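Long-range contacts in glycoside Hydrolase Family 43_12 (PDB 7JVH), which probably hydrolyses glycosidic bonds in plant cell-wall polysaccharides, as other family 43 glycoside hydrolases do, such as arabinofuranosidases and xylosidases: residues 30-35 / 444-449; 249-254 / 345-350; 264-269 / 281-286; 511-516 / 530-535. All blocks are in the same frame, centred on the assembly; numbering follows the deposited sequence.

Interaction 1 of 4, residues 30-35 / 444-449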
loop_
_atom_site.group_PDB
_atom_site.type_symbol
_atom_site.label_atom_id
_atom_site.label_comp_id
_atom_site.label_asym_id
_atom_site.label_seq_id
_atom_site.Cartn_x
_atom_site.Cartn_y
_atom_site.Cartn_z
ATOM N N PHE A 30 -2.993 19.750 -15.996
ATOM C CA PHE A 30 -3.607 19.837 -14.675
ATOM C C PHE A 30 -2.742 20.746 -13.819
ATOM O O PHE A 30 -1.606 20.402 -13.500
ATOM C CB PHE A 30 -3.742 18.457 -14.047
ATOM C CG PHE A 30 -4.601 17.506 -14.848
ATOM C CD1 PHE A 30 -4.059 16.779 -15.904
ATOM C CD2 PHE A 30 -5.941 17.346 -14.550
ATOM C CE1 PHE A 30 -4.840 15.910 -16.647
ATOM C CE2 PHE A 30 -6.733 16.481 -15.298
ATOM C CZ PHE A 30 -6.180 15.750 -16.337
ATOM N N THR A 31 -3.289 21.921 -13.479
ATOM C CA THR A 31 -2.564 22.988 -12.801
ATOM C C THR A 31 -2.616 22.848 -11.273
ATOM O O THR A 31 -1.816 23.460 -10.576
ATOM C CB THR A 31 -3.127 24.366 -13.209
ATOM O OG1 THR A 31 -2.253 25.400 -12.783
ATOM C CG2 THR A 31 -4.466 24.605 -12.569
ATOM N N ASN A 32 -3.586 22.068 -10.777
ATOM C CA ASN A 32 -3.763 21.792 -9.356
ATOM C C ASN A 32 -4.385 20.427 -9.082
ATOM O O ASN A 32 -5.215 19.946 -9.851
ATOM C CB ASN A 32 -4.663 22.837 -8.705
ATOM C CG ASN A 32 -4.929 22.549 -7.233
ATOM O OD1 ASN A 32 -6.029 22.152 -6.846
ATOM N ND2 ASN A 32 -3.904 22.717 -6.412
ATOM N N PHE A 33 -3.979 19.815 -7.965
ATOM C CA PHE A 33 -4.754 18.779 -7.306
ATOM C C PHE A 33 -4.794 19.076 -5.806
ATOM O O PHE A 33 -3.760 19.350 -5.205
ATOM C CB PHE A 33 -4.178 17.367 -7.546
ATOM C CG PHE A 33 -5.136 16.275 -7.182
ATOM C CD1 PHE A 33 -5.205 15.776 -5.895
ATOM C CD2 PHE A 33 -5.997 15.759 -8.132
ATOM C CE1 PHE A 33 -6.105 14.770 -5.562
ATOM C CE2 PHE A 33 -6.898 14.733 -7.813
ATOM C CZ PHE A 33 -6.952 14.249 -6.521
ATOM N N THR A 34 -5.990 19.003 -5.221
ATOM C CA THR A 34 -6.185 19.186 -3.789
ATOM C C THR A 34 -6.903 17.979 -3.228
ATOM O O THR A 34 -7.918 17.563 -3.779
ATOM C CB THR A 34 -7.002 20.481 -3.455
ATOM O OG1 THR A 34 -6.330 21.617 -4.008
ATOM C CG2 THR A 34 -7.147 20.678 -1.975
ATOM N N TYR A 35 -6.356 17.425 -2.141
ATOM C CA TYR A 35 -6.948 16.308 -1.420
ATOM C C TYR A 35 -7.104 16.691 0.050
ATOM O O TYR A 35 -6.125 17.095 0.694
ATOM C CB TYR A 35 -6.072 15.052 -1.556
ATOM C CG TYR A 35 -6.520 13.882 -0.691
ATOM C CD1 TYR A 35 -7.537 13.031 -1.108
ATOM C CD2 TYR A 35 -5.924 13.632 0.539
ATOM C CE1 TYR A 35 -7.956 11.973 -0.324
ATOM C CE2 TYR A 35 -6.329 12.576 1.340
ATOM C CZ TYR A 35 -7.336 11.736 0.901
ATOM O OH TYR A 35 -7.740 10.679 1.695
ATOM N N THR A 444 -12.676 14.821 0.243
ATOM C CA THR A 444 -13.100 15.779 -0.743
ATOM C C THR A 444 -11.836 16.115 -1.494
ATOM O O THR A 444 -10.799 16.361 -0.891
ATOM C CB THR A 444 -13.701 17.060 -0.102
ATOM O OG1 THR A 444 -14.846 16.709 0.678
ATOM C CG2 THR A 444 -14.121 18.074 -1.157
ATOM N N ALA A 445 -11.924 16.094 -2.828
ATOM C CA ALA A 445 -10.791 16.359 -3.686
ATOM C C ALA A 445 -11.264 17.147 -4.876
ATOM O O ALA A 445 -12.435 17.058 -5.266
ATOM C CB ALA A 445 -10.169 15.037 -4.125
ATOM N N GLN A 446 -10.349 17.927 -5.452
ATOM C CA GLN A 446 -10.600 18.598 -6.708
ATOM C C GLN A 446 -9.334 18.777 -7.531
ATOM O O GLN A 446 -8.231 18.799 -6.992
ATOM C CB GLN A 446 -11.229 19.957 -6.446
ATOM C CG GLN A 446 -10.470 20.788 -5.435
ATOM C CD GLN A 446 -10.743 22.256 -5.595
ATOM O OE1 GLN A 446 -11.493 22.839 -4.827
ATOM N NE2 GLN A 446 -10.127 22.860 -6.600
ATOM N N THR A 447 -9.507 18.902 -8.847
ATOM C CA THR A 447 -8.411 19.165 -9.764
ATOM C C THR A 447 -8.833 20.260 -10.733
ATOM O O THR A 447 -10.011 20.410 -11.049
ATOM C CB THR A 447 -7.975 17.877 -10.524
ATOM O OG1 THR A 447 -6.725 18.112 -11.176
ATOM C CG2 THR A 447 -9.019 17.433 -11.560
ATOM N N THR A 448 -7.848 21.031 -11.191
ATOM C CA THR A 448 -8.047 22.153 -12.098
ATOM C C THR A 448 -7.190 21.900 -13.320
ATOM O O THR A 448 -6.002 21.597 -13.196
ATOM C CB THR A 448 -7.657 23.490 -11.433
ATOM O OG1 THR A 448 -8.440 23.656 -10.258
ATOM C CG2 THR A 448 -7.908 24.660 -12.347
ATOM N N LEU A 449 -7.803 22.023 -14.498
ATOM C CA LEU A 449 -7.154 21.631 -15.740
ATOM C C LEU A 449 -7.464 22.604 -16.859
ATOM O O LEU A 449 -8.543 23.185 -16.916
ATOM C CB LEU A 449 -7.500 20.177 -16.148
ATOM C CG LEU A 449 -8.880 19.864 -16.738
ATOM C CD1 LEU A 449 -8.838 18.791 -17.802
ATOM C CD2 LEU A 449 -9.835 19.461 -15.630
HETATM O O HOH W 1 -8.311 22.210 -8.224
#
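A classic beta bulge sets Thr31 and Asn32 opposite the single residue Thr448 in an antiparallel pairing. Thr31 N donates to Thr448 O at 2.7 Å; the bond from Asn32 N to that oxygen is weak. Beyond the bulge, Asn32 O is gripped twice: Thr448 N reaches it at 3.1 Å, and Thr447 OG1 donates at 2.7 Å, nearly in line with the carbonyl. Thr447 can do this because its hydroxyl stands trans to its backbone nitrogen (chi1 -167°), which also brings OG1 to the edge of the Phe30 ring, 3.5 Å from CD2. On the other face, Asn32 OD1 takes the Thr34 OG1 hydrogen on an in-plane lone pair (2.9 Å) and a second one from a water (2.7 Å). That water also binds Gln446 NE2 and Thr448 OG1, the latter bonded to Thr516 OG1 on the next strand; Asn32 ND2 is held by Asp387 and Ser385. Phe33 shares the buried face with Phe30 and Tyr35; Gln446 O lies 3.9 Å above its ring plane, offset toward the rim, and Trp397 meets that ring edge-to-face. Phe33 also packs on Val561 and Leu461 of the second sheet, the layering of a concanavalin A-like beta-sandwich.

Interaction 2 of 4, residues 249-254 / 345-350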
loop_
_atom_site.group_PDB
_atom_site.type_symbol
_atom_site.label_atom_id
_atom_site.label_comp_id
_atom_site.label_asym_id
_atom_site.label_seq_id
_atom_site.Cartn_x
_atom_site.Cartn_y
_atom_site.Cartn_z
ATOM N N THR A 249 18.459 -16.817 22.012
ATOM C CA THR A 249 17.282 -17.560 21.566
ATOM C C THR A 249 16.786 -17.028 20.221
ATOM O O THR A 249 16.820 -15.822 19.982
ATOM C CB THR A 249 16.150 -17.441 22.606
ATOM O OG1 THR A 249 16.587 -17.980 23.858
ATOM C CG2 THR A 249 14.898 -18.171 22.169
ATOM N N TYR A 250 16.321 -17.933 19.352
ATOM C CA TYR A 250 15.733 -17.580 18.055
ATOM C C TYR A 250 14.230 -17.442 18.195
ATOM O O TYR A 250 13.590 -18.192 18.928
ATOM C CB TYR A 250 16.079 -18.629 16.976
ATOM C CG TYR A 250 17.562 -18.703 16.685
ATOM C CD1 TYR A 250 18.133 -17.901 15.713
ATOM C CD2 TYR A 250 18.394 -19.534 17.426
ATOM C CE1 TYR A 250 19.495 -17.940 15.463
ATOM C CE2 TYR A 250 19.759 -19.560 17.204
ATOM C CZ TYR A 250 20.300 -18.775 16.206
ATOM O OH TYR A 250 21.651 -18.804 15.955
ATOM N N TYR A 251 13.673 -16.464 17.476
ATOM C CA TYR A 251 12.249 -16.144 17.512
ATOM C C TYR A 251 11.717 -16.089 16.109
ATOM O O TYR A 251 12.313 -15.460 15.246
ATOM C CB TYR A 251 12.041 -14.807 18.217
ATOM C CG TYR A 251 12.290 -14.892 19.707
ATOM C CD1 TYR A 251 11.255 -15.209 20.573
ATOM C CD2 TYR A 251 13.559 -14.681 20.243
ATOM C CE1 TYR A 251 11.458 -15.298 21.939
ATOM C CE2 TYR A 251 13.784 -14.785 21.603
ATOM C CZ TYR A 251 12.723 -15.092 22.451
ATOM O OH TYR A 251 12.928 -15.198 23.809
ATOM N N LEU A 252 10.592 -16.771 15.888
ATOM C CA LEU A 252 9.868 -16.737 14.625
ATOM C C LEU A 252 8.515 -16.104 14.904
ATOM O O LEU A 252 7.733 -16.635 15.691
ATOM C CB LEU A 252 9.687 -18.153 14.042
ATOM C CG LEU A 252 8.724 -18.297 12.856
ATOM C CD1 LEU A 252 9.271 -17.591 11.628
ATOM C CD2 LEU A 252 8.464 -19.766 12.564
HETATM N N MSE A 253 8.260 -14.966 14.251
HETATM C CA MSE A 253 6.970 -14.296 14.346
HETATM C C MSE A 253 6.270 -14.374 12.991
HETATM O O MSE A 253 6.868 -14.052 11.966
HETATM C CB MSE A 253 7.142 -12.839 14.789
HETATM C CG MSE A 253 5.850 -12.190 15.239
HETATM SE SE MSE A 253 6.086 -10.340 15.837
HETATM C CE MSE A 253 6.705 -10.553 17.640
ATOM N N CYS A 254 5.003 -14.802 13.005
ATOM C CA CYS A 254 4.239 -14.987 11.782
ATOM C C CYS A 254 2.850 -14.413 11.916
ATOM O O CYS A 254 2.309 -14.344 13.014
ATOM C CB CYS A 254 4.104 -16.486 11.471
ATOM S SG CYS A 254 5.661 -17.383 11.349
ATOM N N GLY A 345 10.932 -9.617 28.859
ATOM C CA GLY A 345 10.898 -11.023 29.227
ATOM C C GLY A 345 11.178 -11.925 28.035
ATOM O O GLY A 345 11.637 -11.469 26.986
ATOM N N THR A 346 10.909 -13.221 28.211
ATOM C CA THR A 346 11.102 -14.236 27.165
ATOM C C THR A 346 10.426 -13.861 25.835
ATOM O O THR A 346 11.043 -13.979 24.784
ATOM C CB THR A 346 10.558 -15.604 27.633
ATOM O OG1 THR A 346 11.184 -15.969 28.873
ATOM C CG2 THR A 346 10.812 -16.684 26.592
ATOM N N TRP A 347 9.170 -13.399 25.903
ATOM C CA TRP A 347 8.333 -13.166 24.725
ATOM C C TRP A 347 7.899 -11.720 24.496
ATOM O O TRP A 347 7.654 -10.978 25.445
ATOM C CB TRP A 347 7.050 -13.977 24.834
ATOM C CG TRP A 347 7.219 -15.441 25.086
ATOM C CD1 TRP A 347 7.155 -16.070 26.278
ATOM C CD2 TRP A 347 7.410 -16.458 24.093
ATOM N NE1 TRP A 347 7.313 -17.426 26.102
ATOM C CE2 TRP A 347 7.471 -17.689 24.768
ATOM C CE3 TRP A 347 7.538 -16.442 22.697
ATOM C CZ2 TRP A 347 7.665 -18.896 24.105
ATOM C CZ3 TRP A 347 7.728 -17.650 22.033
ATOM C CH2 TRP A 347 7.792 -18.857 22.739
ATOM N N PRO A 348 7.728 -11.298 23.223
ATOM C CA PRO A 348 7.236 -9.954 22.909
ATOM C C PRO A 348 5.739 -9.814 23.133
ATOM O O PRO A 348 4.970 -10.669 22.696
ATOM C CB PRO A 348 7.541 -9.828 21.414
ATOM C CG PRO A 348 7.468 -11.219 20.903
ATOM C CD PRO A 348 8.000 -12.097 22.014
ATOM N N VAL A 349 5.343 -8.728 23.808
ATOM C CA VAL A 349 3.957 -8.376 24.059
ATOM C C VAL A 349 3.706 -7.081 23.304
ATOM O O VAL A 349 4.427 -6.107 23.493
ATOM C CB VAL A 349 3.717 -8.098 25.555
ATOM C CG1 VAL A 349 2.356 -7.447 25.795
ATOM C CG2 VAL A 349 3.873 -9.373 26.374
ATOM N N PHE A 350 2.629 -7.078 22.518
ATOM C CA PHE A 350 2.153 -5.870 21.800
ATOM C C PHE A 350 1.298 -5.117 22.811
ATOM O O PHE A 350 0.269 -5.654 23.176
ATOM C CB PHE A 350 1.303 -6.271 20.592
ATOM C CG PHE A 350 2.078 -6.478 19.319
ATOM C CD1 PHE A 350 2.739 -7.663 19.077
ATOM C CD2 PHE A 350 2.163 -5.482 18.369
ATOM C CE1 PHE A 350 3.470 -7.843 17.920
ATOM C CE2 PHE A 350 2.897 -5.662 17.214
ATOM C CZ PHE A 350 3.547 -6.844 16.990
#
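A Met-aromatic contact between selenomethionine Met253 and Phe350 lies where strand 249-255 of one four-stranded sheet meets the outer strand 349-350 of the next. The SE atom stands at the edge of the Phe350 ring, 4.2 Å from CE1 and 87° off the ring normal. Bending of the chain at its last torsion (chi3 -82°) lays the terminal methyl against the proline: Met253 CE touches Pro348 CG at 3.4 Å, the two side chains running past each other in opposite senses. These sheets are neighbouring blades of the five-bladed beta-propeller found in family 43 enzymes, and Leu307 of strand 300-308 also packs on Met253, Pro348 and Phe350. Two residues earlier on the strand, Tyr251 projects from the same side. Its OH is hydrogen-bonded to Thr346 O, although the modelled 2.4 Å is doubtfully short; that carbonyl also accepts from Trp343 NE1. Trp347 CE3 approaches the edge of the Tyr251 ring, 4.2 Å from CE1, with the two side chains inclined to each other. One face of the indole is occupied by Thr346 CG2, 3.6 Å above the plane and toward the rim, and Trp347 also stacks on Trp280, which belongs to the blade that carries Tyr251.

Interaction 3 of 4, residues 264-269 / 281-286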
loop_
_atom_site.group_PDB
_atom_site.type_symbol
_atom_site.label_atom_id
_atom_site.label_comp_id
_atom_site.label_asym_id
_atom_site.label_seq_id
_atom_site.Cartn_x
_atom_site.Cartn_y
_atom_site.Cartn_z
ATOM N N SER A 264 -4.144 -12.182 12.619
ATOM C CA SER A 264 -3.499 -12.170 13.931
ATOM C C SER A 264 -2.011 -12.311 13.728
ATOM O O SER A 264 -1.557 -12.527 12.619
ATOM C CB SER A 264 -3.985 -13.334 14.787
ATOM O OG SER A 264 -3.342 -14.492 14.348
ATOM N N GLU A 265 -1.249 -12.187 14.812
ATOM C CA GLU A 265 0.177 -12.451 14.807
ATOM C C GLU A 265 0.482 -13.379 15.966
ATOM O O GLU A 265 -0.047 -13.203 17.060
ATOM C CB GLU A 265 0.982 -11.172 14.937
ATOM C CG GLU A 265 2.437 -11.348 14.534
ATOM C CD GLU A 265 2.671 -11.261 13.043
ATOM O OE1 GLU A 265 1.703 -11.011 12.269
ATOM O OE2 GLU A 265 3.837 -11.417 12.647
ATOM N N VAL A 266 1.341 -14.368 15.697
ATOM C CA VAL A 266 1.695 -15.411 16.626
ATOM C C VAL A 266 3.215 -15.439 16.735
ATOM O O VAL A 266 3.902 -14.847 15.900
ATOM C CB VAL A 266 1.129 -16.769 16.189
ATOM C CG1 VAL A 266 -0.376 -16.693 16.060
ATOM C CG2 VAL A 266 1.746 -17.232 14.876
ATOM N N ILE A 267 3.729 -16.118 17.768
ATOM C CA ILE A 267 5.151 -16.088 18.090
ATOM C C ILE A 267 5.637 -17.468 18.563
ATOM O O ILE A 267 4.975 -18.125 19.383
ATOM C CB ILE A 267 5.466 -15.030 19.173
ATOM C CG1 ILE A 267 6.980 -14.848 19.348
ATOM C CG2 ILE A 267 4.824 -15.401 20.509
ATOM C CD1 ILE A 267 7.650 -14.064 18.239
ATOM N N PHE A 268 6.806 -17.867 18.041
ATOM C CA PHE A 268 7.463 -19.135 18.305
ATOM C C PHE A 268 8.883 -18.835 18.752
ATOM O O PHE A 268 9.445 -17.809 18.359
ATOM C CB PHE A 268 7.581 -19.945 17.005
ATOM C CG PHE A 268 6.268 -20.355 16.399
ATOM C CD1 PHE A 268 5.595 -19.519 15.515
ATOM C CD2 PHE A 268 5.715 -21.598 16.695
ATOM C CE1 PHE A 268 4.398 -19.907 14.958
ATOM C CE2 PHE A 268 4.504 -21.980 16.134
ATOM C CZ PHE A 268 3.854 -21.138 15.254
ATOM N N LYS A 269 9.483 -19.742 19.528
ATOM C CA LYS A 269 10.912 -19.659 19.846
ATOM C C LYS A 269 11.645 -21.008 19.715
ATOM O O LYS A 269 11.023 -22.069 19.778
ATOM C CB LYS A 269 11.123 -19.044 21.239
ATOM C CG LYS A 269 10.937 -19.993 22.413
ATOM C CD LYS A 269 11.078 -19.266 23.746
ATOM C CE LYS A 269 10.831 -20.200 24.920
ATOM N NZ LYS A 269 12.075 -20.911 25.358
ATOM N N ASN A 281 2.554 -20.537 24.710
ATOM C CA ASN A 281 1.212 -20.896 25.120
ATOM C C ASN A 281 0.252 -19.716 24.923
ATOM O O ASN A 281 -0.903 -19.909 24.541
ATOM C CB ASN A 281 1.183 -21.350 26.555
ATOM C CG ASN A 281 -0.227 -21.612 27.047
ATOM O OD1 ASN A 281 -0.977 -22.349 26.410
ATOM N ND2 ASN A 281 -0.611 -20.989 28.178
ATOM N N ASN A 282 0.740 -18.495 25.211
ATOM C CA ASN A 282 0.010 -17.256 24.959
ATOM C C ASN A 282 0.113 -16.916 23.494
ATOM O O ASN A 282 1.137 -16.405 23.027
ATOM C CB ASN A 282 0.578 -16.107 25.790
ATOM C CG ASN A 282 -0.189 -14.804 25.610
ATOM O OD1 ASN A 282 -1.155 -14.552 26.319
ATOM N ND2 ASN A 282 0.263 -13.968 24.694
ATOM N N ASN A 283 -0.953 -17.220 22.753
ATOM C CA ASN A 283 -1.033 -16.864 21.345
ATOM C C ASN A 283 -2.502 -16.763 20.958
ATOM O O ASN A 283 -3.330 -17.490 21.503
ATOM C CB ASN A 283 -0.288 -17.903 20.484
ATOM C CG ASN A 283 1.110 -17.453 20.098
ATOM O OD1 ASN A 283 1.290 -16.347 19.587
ATOM N ND2 ASN A 283 2.105 -18.299 20.353
ATOM N N PRO A 284 -2.895 -15.837 20.058
ATOM C CA PRO A 284 -1.968 -14.881 19.445
ATOM C C PRO A 284 -1.539 -13.711 20.373
ATOM O O PRO A 284 -2.056 -13.589 21.487
ATOM C CB PRO A 284 -2.791 -14.323 18.288
ATOM C CG PRO A 284 -4.202 -14.410 18.772
ATOM C CD PRO A 284 -4.282 -15.656 19.618
ATOM N N ILE A 285 -0.584 -12.896 19.900
ATOM C CA ILE A 285 -0.091 -11.723 20.609
ATOM C C ILE A 285 -0.577 -10.387 20.011
ATOM O O ILE A 285 -0.286 -9.314 20.564
ATOM C CB ILE A 285 1.439 -11.682 20.693
ATOM C CG1 ILE A 285 2.082 -11.828 19.307
ATOM C CG2 ILE A 285 1.942 -12.757 21.658
ATOM C CD1 ILE A 285 3.559 -11.510 19.260
ATOM N N LEU A 286 -1.336 -10.481 18.913
ATOM C CA LEU A 286 -1.879 -9.290 18.210
ATOM C C LEU A 286 -3.089 -9.642 17.344
ATOM O O LEU A 286 -2.894 -10.253 16.327
ATOM C CB LEU A 286 -0.792 -8.711 17.314
ATOM C CG LEU A 286 -1.250 -7.525 16.480
ATOM C CD1 LEU A 286 -1.383 -6.302 17.349
ATOM C CD2 LEU A 286 -0.282 -7.246 15.360
#
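Both polar ends of the Asn283 carboxamide bond to one residue, Ile267. Its ND2 donates to Ile267 O at 3.0 Å, with that oxygen only 9° out of the amide plane, while OD1 accepts from Ile267 N at 3.1 Å, the donor tilted from the plane. The side chain thus adds to the backbone pairing of Ile267 with Trp280 beside strand 265-270 of a propeller blade. Val266 lies across the amide, its CB 3.4 Å from Asn283 OD1. A cis peptide then leads into Pro284, whose CB rests against Ser264 CB at 3.8 Å. Past the proline the loop pairs with the strand through its own backbone, and here two loop residues, Ile285 and Leu286, stand opposite Glu265, as in a classic beta bulge: Ile285 N gives a hydrogen to Glu265 O at 2.9 Å, and Glu265 N one to Leu286 O at 3.0 Å. The Glu265 carboxylate turns from the loop and accepts from Ala305 N in the next blade, and Ile285 and Leu286 pack on Phe350 of that blade. With CG1 of Ile285 wedged between its backbone nitrogen and carbonyl carbon (chi1 53°), the terminal CD1 is brought to 4.0 Å from Ile267 CB.

Interaction 4 of 4, residues 511-516 / 530-535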
loop_
_atom_site.group_PDB
_atom_site.type_symbol
_atom_site.label_atom_id
_atom_site.label_comp_id
_atom_site.label_asym_id
_atom_site.label_seq_id
_atom_site.Cartn_x
_atom_site.Cartn_y
_atom_site.Cartn_z
ATOM N N LEU A 511 -15.101 25.625 -24.069
ATOM C CA LEU A 511 -14.182 25.856 -22.969
ATOM C C LEU A 511 -13.038 26.810 -23.361
ATOM O O LEU A 511 -12.124 26.425 -24.083
ATOM C CB LEU A 511 -13.645 24.525 -22.439
ATOM C CG LEU A 511 -13.195 24.524 -20.989
ATOM C CD1 LEU A 511 -14.355 24.807 -20.048
ATOM C CD2 LEU A 511 -12.561 23.172 -20.666
ATOM N N LYS A 512 -13.151 28.075 -22.937
ATOM C CA LYS A 512 -12.136 29.107 -23.173
ATOM C C LYS A 512 -11.417 29.513 -21.881
ATOM O O LYS A 512 -10.673 30.504 -21.879
ATOM C CB LYS A 512 -12.771 30.349 -23.814
ATOM C CG LYS A 512 -13.495 30.100 -25.122
ATOM C CD LYS A 512 -13.936 31.387 -25.770
ATOM C CE LYS A 512 -14.601 31.067 -27.106
ATOM N NZ LYS A 512 -15.284 32.267 -27.687
ATOM N N THR A 513 -11.635 28.761 -20.793
ATOM C CA THR A 513 -10.946 28.991 -19.521
ATOM C C THR A 513 -10.632 27.655 -18.863
ATOM O O THR A 513 -11.202 26.637 -19.241
ATOM C CB THR A 513 -11.804 29.796 -18.512
ATOM O OG1 THR A 513 -12.666 28.904 -17.799
ATOM C CG2 THR A 513 -12.656 30.859 -19.206
ATOM N N PRO A 514 -9.746 27.613 -17.839
ATOM C CA PRO A 514 -9.540 26.387 -17.062
ATOM C C PRO A 514 -10.853 25.951 -16.411
ATOM O O PRO A 514 -11.758 26.785 -16.214
ATOM C CB PRO A 514 -8.516 26.829 -15.992
ATOM C CG PRO A 514 -7.844 28.022 -16.564
ATOM C CD PRO A 514 -8.886 28.720 -17.385
ATOM N N ILE A 515 -10.948 24.665 -16.076
ATOM C CA ILE A 515 -12.114 24.112 -15.397
ATOM C C ILE A 515 -11.652 23.301 -14.190
ATOM O O ILE A 515 -10.575 22.696 -14.223
ATOM C CB ILE A 515 -12.969 23.250 -16.358
ATOM C CG1 ILE A 515 -14.272 22.799 -15.685
ATOM C CG2 ILE A 515 -12.189 22.038 -16.866
ATOM C CD1 ILE A 515 -15.215 22.091 -16.637
ATOM N N THR A 516 -12.458 23.309 -13.126
ATOM C CA THR A 516 -12.164 22.523 -11.938
ATOM C C THR A 516 -13.181 21.389 -11.840
ATOM O O THR A 516 -14.386 21.624 -12.010
ATOM C CB THR A 516 -12.146 23.395 -10.644
ATOM O OG1 THR A 516 -10.936 24.149 -10.600
ATOM C CG2 THR A 516 -12.212 22.542 -9.395
ATOM N N TYR A 530 -18.500 19.888 -10.993
ATOM C CA TYR A 530 -17.621 20.717 -11.798
ATOM C C TYR A 530 -17.885 22.170 -11.461
ATOM O O TYR A 530 -18.996 22.526 -11.070
ATOM C CB TYR A 530 -17.833 20.456 -13.291
ATOM C CG TYR A 530 -19.191 20.843 -13.840
ATOM C CD1 TYR A 530 -20.323 20.108 -13.528
ATOM C CD2 TYR A 530 -19.331 21.941 -14.699
ATOM C CE1 TYR A 530 -21.559 20.453 -14.037
ATOM C CE2 TYR A 530 -20.558 22.288 -15.237
ATOM C CZ TYR A 530 -21.670 21.548 -14.900
ATOM O OH TYR A 530 -22.892 21.895 -15.396
ATOM N N THR A 531 -16.845 23.004 -11.585
ATOM C CA THR A 531 -16.917 24.413 -11.240
ATOM C C THR A 531 -16.325 25.204 -12.393
ATOM O O THR A 531 -15.113 25.136 -12.649
ATOM C CB THR A 531 -16.155 24.731 -9.943
ATOM O OG1 THR A 531 -16.656 23.909 -8.876
ATOM C CG2 THR A 531 -16.291 26.246 -9.603
ATOM N N LEU A 532 -17.200 25.898 -13.128
ATOM C CA LEU A 532 -16.806 26.670 -14.287
ATOM C C LEU A 532 -16.968 28.135 -13.886
ATOM O O LEU A 532 -16.877 28.463 -12.711
ATOM C CB LEU A 532 -17.620 26.255 -15.544
ATOM C CG LEU A 532 -16.837 26.243 -16.864
ATOM C CD1 LEU A 532 -15.336 26.173 -16.623
ATOM C CD2 LEU A 532 -17.296 25.122 -17.791
ATOM N N ASN A 533 -17.179 29.015 -14.873
ATOM C CA ASN A 533 -17.185 30.475 -14.688
ATOM C C ASN A 533 -17.887 30.942 -13.398
ATOM O O ASN A 533 -18.970 31.543 -13.418
ATOM C CB ASN A 533 -17.749 31.170 -15.940
ATOM C CG ASN A 533 -18.846 30.362 -16.608
ATOM O OD1 ASN A 533 -19.812 29.964 -15.959
ATOM N ND2 ASN A 533 -18.691 30.091 -17.908
ATOM N N GLY A 534 -17.224 30.654 -12.269
ATOM C CA GLY A 534 -17.656 31.041 -10.941
ATOM C C GLY A 534 -18.242 29.893 -10.126
ATOM O O GLY A 534 -17.751 29.545 -9.042
ATOM N N GLU A 535 -19.312 29.304 -10.677
ATOM C CA GLU A 535 -20.301 28.512 -9.943
ATOM C C GLU A 535 -20.041 26.996 -9.975
ATOM O O GLU A 535 -19.550 26.449 -10.977
ATOM C CB GLU A 535 -21.676 28.827 -10.531
ATOM C CG GLU A 535 -22.879 28.272 -9.805
ATOM C CD GLU A 535 -24.154 28.373 -10.650
ATOM O OE1 GLU A 535 -24.198 29.067 -11.705
ATOM O OE2 GLU A 535 -25.140 27.734 -10.237
#
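Leu532 presents both of its methyl groups to Leu511 and Ile515 at the open end of the beta hairpin formed by strands 515-522 and 525-531. Its CD2 touches Leu511 CD1 at 3.7 Å, and CD1 lies equally close to Ile515 CG1. With CG1 of Ile515 trans to the backbone nitrogen (chi1 -174°) and the chain extended beyond it, Ile515 CD1 lies 3.9 Å from Leu532 CD2, so the leucine tip is met along much of the isoleucine chain. Just inside this apolar cluster the two strands are joined by an antiparallel hydrogen-bonded pair, Thr516 with Thr531. Thr531 N donates to Thr516 O at 2.9 Å, and Thr516 N returns a longer bond of 3.3 Å to Thr531 O; the two threonine side chains share one face of the sheet, while Tyr530 and Ile515 lie on the other. Further out, Ile508 packs on Ile515, Tyr530 and Leu532, and Leu449 of strand 442-451 packs on Ile515 from the adjoining strand. Leu511, which precedes the hairpin, has its backbone nitrogen bound to Gln482 OE1. Between the two aliphatic contacts the chain bends at Thr513 and Pro514, where Thr513 OG1 donates to Pro514 O at 2.8 Å.

In the fold
The four contacts form two pairs at opposite sides of the chain's centre. Interactions 2 and 3 have centres about 8 Å apart and share the sheet containing neighbouring strands 249-255 and 265-270; interaction 3 is nested in the chain loop closed by interaction 2. Interactions 1 and 4, with centres about 13 Å apart, meet where strand 442-451 runs beside strand 515-522, and follow each other in series. Between the pairs lie at least 45 Å, centre to centre. The first pair belongs to the propeller and the second to the sandwich. Interaction 1 brings the N-terminal strand 28-37 into the C-terminal sandwich, so the chain begins and ends there, with the propeller inserted between.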